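Local coordinates for protein GDP-6-deoxy-D-mannose reductase (Pseudomonas aeruginosa, PDB 6X3B) that probably reduces GDP-4-dehydro-6-deoxy-D-mannose to GDP-rhamnose with NADPH as cofactor, a step of bacterial O-antigen biosynthesis, at residues A[84-87]-A[88-92]; A[94-97]-A[98-102]. All blocks are in the same frame, centred on the assembly; numbering follows the deposited sequence.

Interaction 1 of 2, residues A[84-87]-A[88-92]; sequences TYVP and EAFRD. With NDP (NADPH dihydro-nicotinamide-adenine-dinucleotide phosphate), chain E.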
loop_
_atom_site.group_PDB
_atom_site.type_symbol
_atom_site.label_atom_id
_atom_site.label_comp_id
_atom_site.label_asym_id
_atom_site.label_seq_id
_atom_site.Cartn_x
_atom_site.Cartn_y
_atom_site.Cartn_z
ATOM N N THR A 84 -15.457 6.417 -2.259
ATOM C CA THR A 84 -14.738 7.559 -1.709
ATOM C C THR A 84 -15.231 7.966 -0.327
ATOM O O THR A 84 -14.793 8.999 0.189
ATOM C CB THR A 84 -14.850 8.751 -2.654
ATOM O OG1 THR A 84 -16.206 9.234 -2.637
ATOM C CG2 THR A 84 -14.482 8.330 -4.082
ATOM N N TYR A 85 -16.119 7.191 0.280
ATOM C CA TYR A 85 -16.744 7.551 1.547
ATOM C C TYR A 85 -16.120 6.729 2.679
ATOM O O TYR A 85 -16.199 5.499 2.667
ATOM C CB TYR A 85 -18.255 7.317 1.456
ATOM C CG TYR A 85 -19.087 7.945 2.571
ATOM C CD1 TYR A 85 -18.894 9.275 2.957
ATOM C CD2 TYR A 85 -20.086 7.210 3.221
ATOM C CE1 TYR A 85 -19.661 9.851 3.979
ATOM C CE2 TYR A 85 -20.860 7.775 4.225
ATOM C CZ TYR A 85 -20.647 9.091 4.601
ATOM O OH TYR A 85 -21.414 9.633 5.609
ATOM N N VAL A 86 -15.507 7.412 3.656
ATOM C CA VAL A 86 -14.868 6.697 4.760
ATOM C C VAL A 86 -15.856 5.854 5.562
ATOM O O VAL A 86 -15.546 4.687 5.844
ATOM C CB VAL A 86 -14.062 7.684 5.635
ATOM C CG1 VAL A 86 -13.513 6.976 6.884
ATOM C CG2 VAL A 86 -12.902 8.315 4.806
ATOM N N PRO A 87 -17.051 6.344 5.923
ATOM C CA PRO A 87 -17.962 5.458 6.673
ATOM C C PRO A 87 -18.348 4.212 5.900
ATOM O O PRO A 87 -18.434 3.137 6.492
ATOM C CB PRO A 87 -19.166 6.365 6.973
ATOM C CG PRO A 87 -18.593 7.714 7.036
ATOM C CD PRO A 87 -17.555 7.731 5.913
ATOM N N GLU A 88 -18.533 4.313 4.578
ATOM C CA GLU A 88 -18.836 3.127 3.782
ATOM C C GLU A 88 -17.670 2.137 3.791
ATOM O O GLU A 88 -17.874 0.917 3.763
ATOM C CB GLU A 88 -19.169 3.557 2.345
ATOM C CG GLU A 88 -19.343 2.424 1.346
ATOM C CD GLU A 88 -20.437 1.451 1.723
ATOM O OE1 GLU A 88 -21.337 1.814 2.511
ATOM O OE2 GLU A 88 -20.387 0.306 1.226
ATOM N N ALA A 89 -16.439 2.645 3.808
ATOM C CA ALA A 89 -15.286 1.749 3.834
ATOM C C ALA A 89 -15.200 1.026 5.168
ATOM O O ALA A 89 -14.850 -0.157 5.215
ATOM C CB ALA A 89 -13.999 2.531 3.551
ATOM N N PHE A 90 -15.505 1.713 6.268
ATOM C CA PHE A 90 -15.536 1.014 7.550
ATOM C C PHE A 90 -16.641 -0.031 7.574
ATOM O O PHE A 90 -16.476 -1.107 8.162
ATOM C CB PHE A 90 -15.720 2.007 8.693
ATOM C CG PHE A 90 -14.437 2.585 9.213
ATOM C CD1 PHE A 90 -13.487 1.771 9.792
ATOM C CD2 PHE A 90 -14.193 3.944 9.132
ATOM C CE1 PHE A 90 -12.311 2.301 10.291
ATOM C CE2 PHE A 90 -13.032 4.487 9.630
ATOM C CZ PHE A 90 -12.083 3.653 10.221
ATOM N N ARG A 91 -17.778 0.272 6.931
ATOM C CA ARG A 91 -18.897 -0.664 6.912
ATOM C C ARG A 91 -18.558 -1.927 6.135
ATOM O O ARG A 91 -18.921 -3.032 6.556
ATOM C CB ARG A 91 -20.139 0.008 6.313
ATOM C CG ARG A 91 -21.420 -0.822 6.499
ATOM C CD ARG A 91 -22.574 -0.357 5.599
ATOM N NE ARG A 91 -22.273 -0.495 4.172
ATOM C CZ ARG A 91 -22.367 -1.633 3.489
ATOM N NH1 ARG A 91 -22.754 -2.750 4.099
ATOM N NH2 ARG A 91 -22.064 -1.657 2.202
ATOM N N ASP A 92 -17.878 -1.788 4.992
ATOM C CA ASP A 92 -17.564 -2.917 4.118
ATOM C C ASP A 92 -16.163 -2.714 3.544
ATOM O O ASP A 92 -15.995 -2.281 2.392
ATOM C CB ASP A 92 -18.606 -3.047 3.005
ATOM C CG ASP A 92 -18.519 -4.369 2.260
ATOM O OD1 ASP A 92 -17.543 -5.108 2.459
ATOM O OD2 ASP A 92 -19.432 -4.673 1.462
HETATM P PA NDP E . -17.407 10.531 -6.019
HETATM O O1A NDP E . -17.727 9.484 -5.007
HETATM O O2A NDP E . -18.223 11.779 -6.036
HETATM O O5B NDP E . -17.410 9.878 -7.482
HETATM C C5B NDP E . -16.963 8.510 -7.640
HETATM C C4B NDP E . -17.072 8.123 -9.094
HETATM O O4B NDP E . -16.602 6.761 -9.263
HETATM C C3B NDP E . -18.484 8.160 -9.696
HETATM O O3B NDP E . -18.463 8.702 -11.011
HETATM C C2B NDP E . -18.898 6.694 -9.682
HETATM O O2B NDP E . -19.833 6.427 -10.723
HETATM C C1B NDP E . -17.564 6.021 -9.975
HETATM N N9A NDP E . -17.499 4.630 -9.549
HETATM C C8A NDP E . -17.642 4.152 -8.271
HETATM N N7A NDP E . -17.542 2.849 -8.190
HETATM C C5A NDP E . -17.320 2.441 -9.497
HETATM C C6A NDP E . -17.130 1.174 -10.078
HETATM N N6A NDP E . -17.141 0.061 -9.350
HETATM N N1A NDP E . -16.934 1.108 -11.416
HETATM C C2A NDP E . -16.933 2.254 -12.108
HETATM N N3A NDP E . -17.100 3.500 -11.675
HETATM C C4A NDP E . -17.292 3.530 -10.345
HETATM O O3 NDP E . -15.866 10.941 -5.870
HETATM P PN NDP E . -15.165 12.380 -5.883
HETATM O O1N NDP E . -15.376 12.997 -7.224
HETATM O O2N NDP E . -15.609 13.136 -4.676
HETATM O O5D NDP E . -13.623 11.977 -5.718
HETATM C C5D NDP E . -12.808 11.840 -6.906
HETATM C C4D NDP E . -11.468 11.264 -6.519
HETATM O O4D NDP E . -10.808 12.178 -5.607
HETATM C C3D NDP E . -11.509 9.905 -5.804
HETATM O O3D NDP E . -10.435 9.074 -6.222
HETATM C C2D NDP E . -11.391 10.314 -4.338
HETATM O O2D NDP E . -10.862 9.285 -3.518
HETATM C C1D NDP E . -10.449 11.510 -4.421
HETATM N N1N NDP E . -10.615 12.449 -3.273
HETATM C C2N NDP E . -11.720 13.250 -3.170
HETATM C C3N NDP E . -11.818 14.222 -2.212
HETATM C C7N NDP E . -13.135 14.864 -2.000
HETATM O O7N NDP E . -13.277 15.684 -1.087
HETATM N N7N NDP E . -14.131 14.534 -2.808
HETATM C C4N NDP E . -10.595 14.579 -1.438
HETATM C C5N NDP E . -9.490 13.619 -1.593
HETATM C C6N NDP E . -9.654 12.522 -2.295
HETATM P P2B NDP E . -21.255 5.946 -10.127
HETATM O O1X NDP E . -22.139 5.696 -11.330
HETATM O O2X NDP E . -21.003 4.682 -9.332
HETATM O O3X NDP E . -21.774 7.072 -9.258
#

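Interaction 2 of 2, residues A[94-97]-A[98-102]; sequences ARTL and QINLL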
loop_
_atom_site.group_PDB
_atom_site.type_symbol
_atom_site.label_atom_id
_atom_site.label_comp_id
_atom_site.label_asym_id
_atom_site.label_seq_id
_atom_site.Cartn_x
_atom_site.Cartn_y
_atom_site.Cartn_z
ATOM N N ALA A 94 -13.837 -4.855 2.573
ATOM C CA ALA A 94 -13.530 -5.691 1.424
ATOM C C ALA A 94 -14.021 -5.057 0.135
ATOM O O ALA A 94 -13.285 -5.004 -0.859
ATOM C CB ALA A 94 -14.148 -7.076 1.597
ATOM N N ARG A 95 -15.257 -4.549 0.138
ATOM C CA ARG A 95 -15.789 -3.939 -1.075
ATOM C C ARG A 95 -15.016 -2.686 -1.447
ATOM O O ARG A 95 -14.831 -2.393 -2.631
ATOM C CB ARG A 95 -17.278 -3.604 -0.906
ATOM C CG ARG A 95 -17.916 -3.045 -2.188
ATOM C CD ARG A 95 -19.384 -3.488 -2.306
ATOM N NE ARG A 95 -19.884 -3.350 -3.677
ATOM C CZ ARG A 95 -19.904 -4.325 -4.585
ATOM N NH1 ARG A 95 -19.462 -5.541 -4.286
ATOM N NH2 ARG A 95 -20.380 -4.078 -5.799
ATOM N N THR A 96 -14.593 -1.902 -0.456
ATOM C CA THR A 96 -13.794 -0.726 -0.784
ATOM C C THR A 96 -12.439 -1.134 -1.366
ATOM O O THR A 96 -11.961 -0.532 -2.339
ATOM C CB THR A 96 -13.655 0.161 0.453
ATOM O OG1 THR A 96 -14.888 0.869 0.633
ATOM C CG2 THR A 96 -12.516 1.184 0.295
ATOM N N LEU A 97 -11.833 -2.196 -0.827
ATOM C CA LEU A 97 -10.580 -2.676 -1.399
ATOM C C LEU A 97 -10.792 -3.214 -2.804
ATOM O O LEU A 97 -9.979 -2.946 -3.692
ATOM C CB LEU A 97 -9.951 -3.748 -0.503
ATOM C CG LEU A 97 -9.460 -3.217 0.841
ATOM C CD1 LEU A 97 -9.085 -4.408 1.727
ATOM C CD2 LEU A 97 -8.260 -2.273 0.658
ATOM N N GLN A 98 -11.886 -3.963 -3.025
ATOM C CA GLN A 98 -12.171 -4.493 -4.354
ATOM C C GLN A 98 -12.315 -3.371 -5.373
ATOM O O GLN A 98 -11.715 -3.420 -6.452
ATOM C CB GLN A 98 -13.445 -5.359 -4.340
ATOM C CG GLN A 98 -13.383 -6.629 -3.440
ATOM C CD GLN A 98 -12.455 -7.694 -3.993
ATOM O OE1 GLN A 98 -11.965 -7.586 -5.125
ATOM N NE2 GLN A 98 -12.187 -8.719 -3.193
ATOM N N ILE A 99 -13.125 -2.360 -5.050
ATOM C CA ILE A 99 -13.381 -1.275 -5.997
ATOM C C ILE A 99 -12.113 -0.459 -6.225
ATOM O O ILE A 99 -11.719 -0.186 -7.368
ATOM C CB ILE A 99 -14.522 -0.371 -5.488
ATOM C CG1 ILE A 99 -15.838 -1.156 -5.400
ATOM C CG2 ILE A 99 -14.623 0.894 -6.370
ATOM C CD1 ILE A 99 -17.009 -0.342 -4.851
ATOM N N ASN A 100 -11.471 -0.036 -5.138
ATOM C CA ASN A 100 -10.401 0.934 -5.277
ATOM C C ASN A 100 -9.090 0.292 -5.700
ATOM O O ASN A 100 -8.292 0.927 -6.405
ATOM C CB ASN A 100 -10.222 1.715 -3.987
ATOM C CG ASN A 100 -11.370 2.687 -3.732
ATOM O OD1 ASN A 100 -12.256 2.861 -4.579
ATOM N ND2 ASN A 100 -11.361 3.317 -2.561
ATOM N N LEU A 101 -8.843 -0.956 -5.315
ATOM C CA LEU A 101 -7.580 -1.585 -5.683
ATOM C C LEU A 101 -7.758 -2.550 -6.845
ATOM O O LEU A 101 -7.097 -2.411 -7.881
ATOM C CB LEU A 101 -6.959 -2.311 -4.477
ATOM C CG LEU A 101 -5.637 -3.002 -4.795
ATOM C CD1 LEU A 101 -4.597 -1.952 -5.213
ATOM C CD2 LEU A 101 -5.172 -3.744 -3.541
ATOM N N LEU A 102 -8.639 -3.543 -6.685
ATOM C CA LEU A 102 -8.863 -4.482 -7.778
ATOM C C LEU A 102 -9.506 -3.786 -8.976
ATOM O O LEU A 102 -9.245 -4.161 -10.121
ATOM C CB LEU A 102 -9.712 -5.661 -7.298
ATOM C CG LEU A 102 -8.912 -6.761 -6.572
ATOM C CD1 LEU A 102 -7.845 -7.329 -7.503
ATOM C CD2 LEU A 102 -8.239 -6.244 -5.311
#

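Interaction 1 of 2, residues A[84-87]-A[88-92]
V86 and F90, one helical turn apart, lie side by side and point the same way: CG1 of V86 comes to 3.7 Å from CE2 of F90. The methyl is set there by its torsion, with CG1 anti to the backbone N of V86 (chi1 174°). The Y85 side chain runs at about a right angle to that of E88, yet ring and carboxylate are nearly coplanar (9°); CD2 of Y85 passes 3.9 Å from CB of E88, while CD of P87 sits over the centre of the tyrosine ring, 3.4 Å above its plane. E88 turns its carboxylate to R91, which grips it side-on with two nitrogens. R91 NE reaches E88 OE1 at 3.0 Å, an almost straight bond (173°) within the guanidinium plane, and R91 NH2 bonds the syn lone pair of E88 OE2 at 2.8 Å in the same salt bridge. Two bonds to two oxygens restrict the rotation of both groups. The first helical turn closes when A89 N donates to Y85 O at 3.1 Å, which fits Y85 as the N-cap residue. Upstream, T84 OG1 donates to the NADPH phosphate oxygen O1A (2.8 Å) and is hydrogen-bonded to K187 NZ. Helix 86-91 thus leads away from the cofactor pocket, with V86, A89 and F90 packed on the start of helix 150-169 and F90 also touching T168 of the second subunit.

Interaction 2 of 2, residues A[94-97]-A[98-102]
I99 lays its CD1 methyl against CG of R95 at 3.9 Å, the two side chains crossing obliquely one turn apart on helix 93-114. CG1 of I99 lies beside its own backbone N (chi1 -64°), which brings it to 3.2 Å from R95 O, the acceptor of the I99 N-H. The same isoleucine touches the bound NADPH. T96 and N100 instead lie side by side, CG2 of T96 3.7 Å from ND2 of N100, with their polar ends engaged elsewhere: T96 OG1 with the Q83 side chain, N100 OD1 with Q83 N, and N100 ND2 with S154 OG on helix 150-169. The backbone is regular as far as L97, whose carbonyl O takes L101 N at 2.8 Å and, weakly, L102 N at 3.3 Å; this second, i to i+5 bond marks a wider pi-type turn at 98-102. Q98 OE1 bonds NE2 of Q98 of the second subunit, and L101 packs on its counterpart there. The chemistry is therefore divided: backbone hydrogen bonds and van der Waals contacts of methyl and methylene groups, one against an amide nitrogen, make the contact, whereas the amides of Q98 and N100 bond outside it.

How the interactions relate
Followed from the N terminus, the chain leaves the loop at T84, where it meets the NADPH phosphate, turns through helix 86-91 in interaction 1, and enters helix 93-114, which carries interaction 2. Each contact closes only local helical turns; they stand in series, neither nested nor crossed, with centres about 11 Å apart. D92 is the junction: it ends the first helix and, as N-cap of the second, accepts a weak hydrogen bond from R95 N at OD1. The two helices also touch directly, A89 CA lying 3.3 Å from T96 OG1. Both pack on helix 150-169 and both reach the second subunit, so the two contacts lie between the cofactor pocket (T84, I99) and the dimer interface.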